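Beta-lactamase (Nostoc sp., PDB 6NHS) probably hydrolyses the beta-lactam ring of penicillin-like antibiotics, as a class D member of the serine beta-lactamases. Local coordinates at residues Y40-K45 and V227-T232; V199-T204 and Y220-N225. All blocks are in the same frame, centred on the assembly; numbering follows the deposited sequence.

Both contacts join neighbouring antiparallel strands of one sheet, and strands 213-223 and 226-236, adjacent in chain and sheet, tie them together: Tyr228 N lies 2.8 Å from Leu221 O, a probable hydrogen bond. Their centres are about 10 Å apart, and contact 2 is nested within the long loop closed by contact 1. Each is partly buried, with three of six touching residues buried. Contact 1 sets Tyr40 beside Phe229 where strand 35-41 runs out into a turn; its side-chain hydrogen bonds knit that turn and tie it to Asn225 and Asn226, while those between its segments are backbone ones. Contact 2 carries a salt bridge and a water across the strands, and its segment 199-204 includes Lys203 and Thr204.

Contact 1 (Y40-K45 and V227-T232); sequences YDRNNK and VYFFAT
Phe229 CD2 comes to the edge of the Tyr40 ring, near its plane and 3.9 Å from Tyr40 CD2, and the two side chains run alongside each other. The edge of Phe229 also receives Arg42 CB, 4.0 Å from Phe229 CE2, while Val227 CG1 lies over one face of the Phe229 ring, toward the rim. Over one face of the Arg42 guanidinium, again toward the rim, sits Val227 CG2, 3.6 Å from Arg42 NH2; at its edge Asn43 OD1 accepts from both NE and NH1. The Arg42 chain leaves with CG anti to the backbone N (chi1 -176°) and bends at chi3 (67°), which turns the guanidinium to these partners. Tyr40-Phe229 and Asp41-Tyr228 follow the register of antiparallel strands 35-41 and 226-236 in the central sheet of the penicillin-binding-protein-like fold; Arg42 N to Val227 O (3.0 Å) carries the pairing just past the strand end. Tyr40 N is 2.7 Å from Phe229 O, and helix 161-172 packs on both side chains through Ile165. On the other face of the sheet, Asp41 and Tyr228 lie side by side, carboxylate and ring planes 63° apart. Asp41 OD1 accepts from Asn44 N in an Asx motif and also from Asn226 ND2, linking the turn to strand 226-236.

Contact 2 (V199-T204 and Y220-N225); sequences VLRGKT and YLEQNN. With EDO (1,2-ethanediol), chain E.
Arg201 and Glu222 reach each other across the strands with their planar groups nearly perpendicular, guanidinium and carboxylate 79° apart. Arg201 NH1 donates to Glu222 OE1 over 2.6 Å in a salt bridge; the oxygen lies at the guanidinium edge, but the nitrogen stands above the carboxylate plane. Tyr220 is turned differently: its ring is inclined only 24° to the guanidinium, and its OH comes within 3.3 Å of Arg201 CD, an oblique approach and not a ring stack. The CG of Tyr220 sits between the backbone N and the carbonyl carbon (chi1 60°), which sets the ring alongside the Arg201 chain, CD meeting it obliquely. Val199 CG1 lies over one face of the guanidinium, toward the rim, and Arg201 NE bonds Gln187 O. A water also holds NH1, accepting from it at 2.8 Å and donating to Val199 O and Tyr220 O. On the opposite face of the sheet, Leu200 CB lies 4.1 Å from Leu221 CD1, the two side chains crossing at a slant. Val199-Glu222 and Arg201-Tyr220 are hydrogen-bonded pairs flanking this non-hydrogen-bonded one. Further along strand 198-207, Lys203 NZ bonds Thr204 O and Ser111 OG and its side chain touches Ser63, while Thr204 OG1 donates to an ethanediol, probably from the crystallisation liquor, 2.6 Å away at O1. The pairing is that of the antiparallel hairpin 198-207/213-223, whose first strand carries a Lys-Thr-Gly-type sequence, consistent with the strand that borders the active site in serine beta-lactamases.

Contact 1 (Y40-K45 and V227-T232)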
loop_
_atom_site.group_PDB
_atom_site.type_symbol
_atom_site.label_atom_id
_atom_site.label_comp_id
_atom_site.label_asym_id
_atom_site.label_seq_id
_atom_site.Cartn_x
_atom_site.Cartn_y
_atom_site.Cartn_z
ATOM N N TYR A 40 1.593 5.763 13.527
ATOM C CA TYR A 40 2.885 6.173 14.065
ATOM C C TYR A 40 3.047 7.679 13.909
ATOM O O TYR A 40 3.058 8.194 12.782
ATOM C CB TYR A 40 4.035 5.434 13.378
ATOM C CG TYR A 40 5.394 5.848 13.888
ATOM C CD1 TYR A 40 5.767 5.588 15.199
ATOM C CD2 TYR A 40 6.305 6.496 13.063
ATOM C CE1 TYR A 40 7.004 5.965 15.682
ATOM C CE2 TYR A 40 7.549 6.877 13.534
ATOM C CZ TYR A 40 7.890 6.605 14.847
ATOM O OH TYR A 40 9.124 6.971 15.335
ATOM N N ASP A 41 3.182 8.368 15.040
ATOM C CA ASP A 41 3.406 9.811 15.099
ATOM C C ASP A 41 4.904 10.056 14.946
ATOM O O ASP A 41 5.688 9.721 15.841
ATOM C CB ASP A 41 2.863 10.345 16.427
ATOM C CG ASP A 41 3.092 11.839 16.637
ATOM O OD1 ASP A 41 4.040 12.435 16.082
ATOM O OD2 ASP A 41 2.310 12.423 17.413
ATOM N N ARG A 42 5.305 10.648 13.816
ATOM C CA ARG A 42 6.732 10.774 13.525
ATOM C C ARG A 42 7.426 11.715 14.499
ATOM O O ARG A 42 8.474 11.375 15.062
ATOM C CB ARG A 42 6.951 11.256 12.094
ATOM C CG ARG A 42 8.428 11.305 11.734
ATOM C CD ARG A 42 8.691 12.199 10.544
ATOM N NE ARG A 42 8.420 13.600 10.845
ATOM C CZ ARG A 42 8.465 14.573 9.941
ATOM N NH1 ARG A 42 8.200 15.826 10.294
ATOM N NH2 ARG A 42 8.771 14.288 8.681
ATOM N N ASN A 43 6.862 12.913 14.699
ATOM C CA ASN A 43 7.517 13.920 15.530
ATOM C C ASN A 43 7.679 13.442 16.967
ATOM O O ASN A 43 8.689 13.738 17.619
ATOM C CB ASN A 43 6.725 15.229 15.495
ATOM C CG ASN A 43 6.847 15.960 14.162
ATOM O OD1 ASN A 43 7.486 15.478 13.228
ATOM N ND2 ASN A 43 6.219 17.126 14.069
ATOM N N ASN A 44 6.691 12.721 17.489
ATOM C CA ASN A 44 6.711 12.275 18.875
ATOM C C ASN A 44 7.182 10.834 19.037
ATOM O O ASN A 44 7.305 10.365 20.175
ATOM C CB ASN A 44 5.324 12.444 19.496
ATOM C CG ASN A 44 4.888 13.892 19.528
ATOM O OD1 ASN A 44 5.636 14.759 19.973
ATOM N ND2 ASN A 44 3.687 14.167 19.030
ATOM N N LYS A 45 7.451 10.132 17.936
ATOM C CA LYS A 45 7.904 8.739 17.958
ATOM C C LYS A 45 6.995 7.877 18.832
ATOM O O LYS A 45 7.451 7.110 19.685
ATOM C CB LYS A 45 9.363 8.653 18.414
ATOM C CG LYS A 45 10.299 9.498 17.565
ATOM C CD LYS A 45 11.764 9.187 17.801
ATOM C CE LYS A 45 12.580 9.643 16.594
ATOM N NZ LYS A 45 14.044 9.493 16.788
ATOM N N VAL A 227 3.860 14.035 10.547
ATOM C CA VAL A 227 3.507 12.957 9.631
ATOM C C VAL A 227 2.994 11.792 10.461
ATOM O O VAL A 227 3.664 11.356 11.404
ATOM C CB VAL A 227 4.701 12.513 8.763
ATOM C CG1 VAL A 227 4.294 11.363 7.844
ATOM C CG2 VAL A 227 5.246 13.685 7.959
ATOM N N TYR A 228 1.811 11.299 10.120
ATOM C CA TYR A 228 1.201 10.168 10.806
ATOM C C TYR A 228 1.124 9.006 9.821
ATOM O O TYR A 228 0.285 9.005 8.913
ATOM C CB TYR A 228 -0.177 10.542 11.346
ATOM C CG TYR A 228 -0.146 11.777 12.216
ATOM C CD1 TYR A 228 -0.318 13.044 11.667
ATOM C CD2 TYR A 228 0.081 11.680 13.581
ATOM C CE1 TYR A 228 -0.280 14.177 12.463
ATOM C CE2 TYR A 228 0.121 12.807 14.385
ATOM C CZ TYR A 228 -0.063 14.053 13.820
ATOM O OH TYR A 228 -0.019 15.177 14.610
ATOM N N PHE A 229 2.017 8.038 9.989
ATOM C CA PHE A 229 1.989 6.822 9.188
ATOM C C PHE A 229 0.913 5.889 9.725
ATOM O O PHE A 229 0.716 5.792 10.939
ATOM C CB PHE A 229 3.358 6.134 9.217
ATOM C CG PHE A 229 4.475 7.003 8.705
ATOM C CD1 PHE A 229 4.803 7.010 7.352
ATOM C CD2 PHE A 229 5.189 7.825 9.568
ATOM C CE1 PHE A 229 5.828 7.821 6.866
ATOM C CE2 PHE A 229 6.218 8.638 9.095
ATOM C CZ PHE A 229 6.533 8.641 7.736
ATOM N N PHE A 230 0.207 5.211 8.822
ATOM C CA PHE A 230 -0.872 4.326 9.238
ATOM C C PHE A 230 -0.881 3.054 8.402
ATOM O O PHE A 230 -0.461 3.038 7.241
ATOM C CB PHE A 230 -2.245 5.011 9.151
ATOM C CG PHE A 230 -2.620 5.460 7.761
ATOM C CD1 PHE A 230 -3.228 4.587 6.872
ATOM C CD2 PHE A 230 -2.378 6.763 7.350
ATOM C CE1 PHE A 230 -3.575 4.999 5.592
ATOM C CE2 PHE A 230 -2.727 7.182 6.063
ATOM C CZ PHE A 230 -3.324 6.297 5.191
ATOM N N ALA A 231 -1.380 1.983 9.016
ATOM C CA ALA A 231 -1.619 0.712 8.345
ATOM C C ALA A 231 -2.882 0.113 8.938
ATOM O O ALA A 231 -2.933 -0.172 10.142
ATOM C CB ALA A 231 -0.436 -0.253 8.504
ATOM N N THR A 232 -3.897 -0.059 8.096
ATOM C CA THR A 232 -5.164 -0.661 8.475
ATOM C C THR A 232 -5.283 -2.027 7.810
ATOM O O THR A 232 -4.961 -2.184 6.627
ATOM C CB THR A 232 -6.341 0.238 8.068
ATOM O OG1 THR A 232 -6.306 1.450 8.834
ATOM C CG2 THR A 232 -7.666 -0.461 8.314
#

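Contact 2 (V199-T204 and Y220-N225)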
loop_
_atom_site.group_PDB
_atom_site.type_symbol
_atom_site.label_atom_id
_atom_site.label_comp_id
_atom_site.label_asym_id
_atom_site.label_seq_id
_atom_site.Cartn_x
_atom_site.Cartn_y
_atom_site.Cartn_z
ATOM N N VAL A 199 -2.590 16.576 3.765
ATOM C CA VAL A 199 -2.391 15.754 2.577
ATOM C C VAL A 199 -2.418 14.296 3.020
ATOM O O VAL A 199 -1.567 13.865 3.811
ATOM C CB VAL A 199 -1.074 16.081 1.855
ATOM C CG1 VAL A 199 -0.911 15.190 0.616
ATOM C CG2 VAL A 199 -1.017 17.552 1.477
ATOM N N LEU A 200 -3.398 13.545 2.531
ATOM C CA LEU A 200 -3.528 12.129 2.851
ATOM C C LEU A 200 -3.044 11.310 1.661
ATOM O O LEU A 200 -3.599 11.419 0.563
ATOM C CB LEU A 200 -4.977 11.781 3.197
ATOM C CG LEU A 200 -5.319 10.321 3.500
ATOM C CD1 LEU A 200 -4.525 9.833 4.698
ATOM C CD2 LEU A 200 -6.824 10.157 3.744
ATOM N N ARG A 201 -2.005 10.509 1.880
ATOM C CA ARG A 201 -1.453 9.614 0.873
ATOM C C ARG A 201 -1.674 8.175 1.312
ATOM O O ARG A 201 -1.588 7.863 2.505
ATOM C CB ARG A 201 0.043 9.864 0.663
ATOM C CG ARG A 201 0.385 11.246 0.116
ATOM C CD ARG A 201 1.888 11.387 -0.098
ATOM N NE ARG A 201 2.256 12.606 -0.822
ATOM C CZ ARG A 201 2.394 13.794 -0.247
ATOM N NH1 ARG A 201 2.176 13.925 1.054
ATOM N NH2 ARG A 201 2.748 14.850 -0.964
ATOM N N GLY A 202 -1.954 7.292 0.357
ATOM C CA GLY A 202 -2.087 5.895 0.708
ATOM C C GLY A 202 -2.533 5.041 -0.461
ATOM O O GLY A 202 -2.677 5.514 -1.594
ATOM N N LYS A 203 -2.762 3.766 -0.149
ATOM C CA LYS A 203 -3.136 2.767 -1.140
ATOM C C LYS A 203 -3.951 1.683 -0.458
ATOM O O LYS A 203 -3.550 1.173 0.594
ATOM C CB LYS A 203 -1.896 2.143 -1.802
ATOM C CG LYS A 203 -2.222 1.126 -2.876
ATOM C CD LYS A 203 -2.858 1.806 -4.086
ATOM C CE LYS A 203 -3.493 0.798 -5.024
ATOM N NZ LYS A 203 -4.826 0.347 -4.551
ATOM N N THR A 204 -5.079 1.328 -1.061
ATOM C CA THR A 204 -5.876 0.217 -0.574
ATOM C C THR A 204 -5.338 -1.108 -1.107
ATOM O O THR A 204 -4.564 -1.163 -2.070
ATOM C CB THR A 204 -7.336 0.369 -0.997
ATOM O OG1 THR A 204 -7.404 0.429 -2.420
ATOM C CG2 THR A 204 -7.950 1.638 -0.413
ATOM N N TYR A 220 0.282 7.541 4.706
ATOM C CA TYR A 220 0.623 8.494 5.748
ATOM C C TYR A 220 -0.087 9.818 5.510
ATOM O O TYR A 220 -0.404 10.190 4.376
ATOM C CB TYR A 220 2.140 8.707 5.864
ATOM C CG TYR A 220 2.846 9.242 4.631
ATOM C CD1 TYR A 220 2.968 10.610 4.417
ATOM C CD2 TYR A 220 3.423 8.380 3.703
ATOM C CE1 TYR A 220 3.632 11.106 3.306
ATOM C CE2 TYR A 220 4.091 8.868 2.589
ATOM C CZ TYR A 220 4.192 10.229 2.398
ATOM O OH TYR A 220 4.852 10.730 1.298
ATOM N N LEU A 221 -0.323 10.518 6.610
ATOM C CA LEU A 221 -1.032 11.783 6.630
ATOM C C LEU A 221 -0.061 12.880 7.030
ATOM O O LEU A 221 0.625 12.760 8.052
ATOM C CB LEU A 221 -2.202 11.717 7.613
ATOM C CG LEU A 221 -2.939 13.014 7.923
ATOM C CD1 LEU A 221 -3.740 13.479 6.696
ATOM C CD2 LEU A 221 -3.831 12.813 9.145
ATOM N N GLU A 222 0.005 13.937 6.225
ATOM C CA GLU A 222 0.763 15.133 6.569
ATOM C C GLU A 222 -0.203 16.192 7.082
ATOM O O GLU A 222 -1.078 16.653 6.339
ATOM C CB GLU A 222 1.552 15.654 5.368
ATOM C CG GLU A 222 2.707 14.748 4.954
ATOM C CD GLU A 222 3.325 15.177 3.634
ATOM O OE1 GLU A 222 2.616 15.812 2.829
ATOM O OE2 GLU A 222 4.516 14.879 3.403
ATOM N N GLN A 223 -0.042 16.571 8.349
ATOM C CA GLN A 223 -0.921 17.548 8.975
ATOM C C GLN A 223 -0.213 18.122 10.194
ATOM O O GLN A 223 0.526 17.406 10.877
ATOM C CB GLN A 223 -2.261 16.917 9.376
ATOM C CG GLN A 223 -3.307 17.910 9.872
ATOM C CD GLN A 223 -4.701 17.312 9.922
ATOM O OE1 GLN A 223 -4.886 16.112 9.723
ATOM N NE2 GLN A 223 -5.694 18.154 10.165
ATOM N N ASN A 224 -0.429 19.418 10.441
ATOM C CA ASN A 224 0.087 20.098 11.632
ATOM C C ASN A 224 1.604 19.946 11.757
ATOM O O ASN A 224 2.131 19.710 12.848
ATOM C CB ASN A 224 -0.614 19.595 12.897
ATOM C CG ASN A 224 -2.119 19.777 12.842
ATOM O OD1 ASN A 224 -2.621 20.716 12.221
ATOM N ND2 ASN A 224 -2.849 18.880 13.497
ATOM N N ASN A 225 2.311 20.076 10.629
ATOM C CA ASN A 225 3.773 19.963 10.581
ATOM C C ASN A 225 4.264 18.629 11.143
ATOM O O ASN A 225 5.377 18.533 11.665
ATOM C CB ASN A 225 4.451 21.130 11.308
ATOM C CG ASN A 225 4.474 22.397 10.478
ATOM O OD1 ASN A 225 4.597 22.347 9.254
ATOM N ND2 ASN A 225 4.354 23.539 11.137
HETATM C C1 EDO E . -8.071 -3.086 -4.157
HETATM O O1 EDO E . -7.535 -1.895 -3.577
HETATM C C2 EDO E . -9.585 -3.071 -3.982
HETATM O O2 EDO E . -10.057 -1.721 -4.044
HETATM O O HOH W 1 0.747 12.483 3.032
#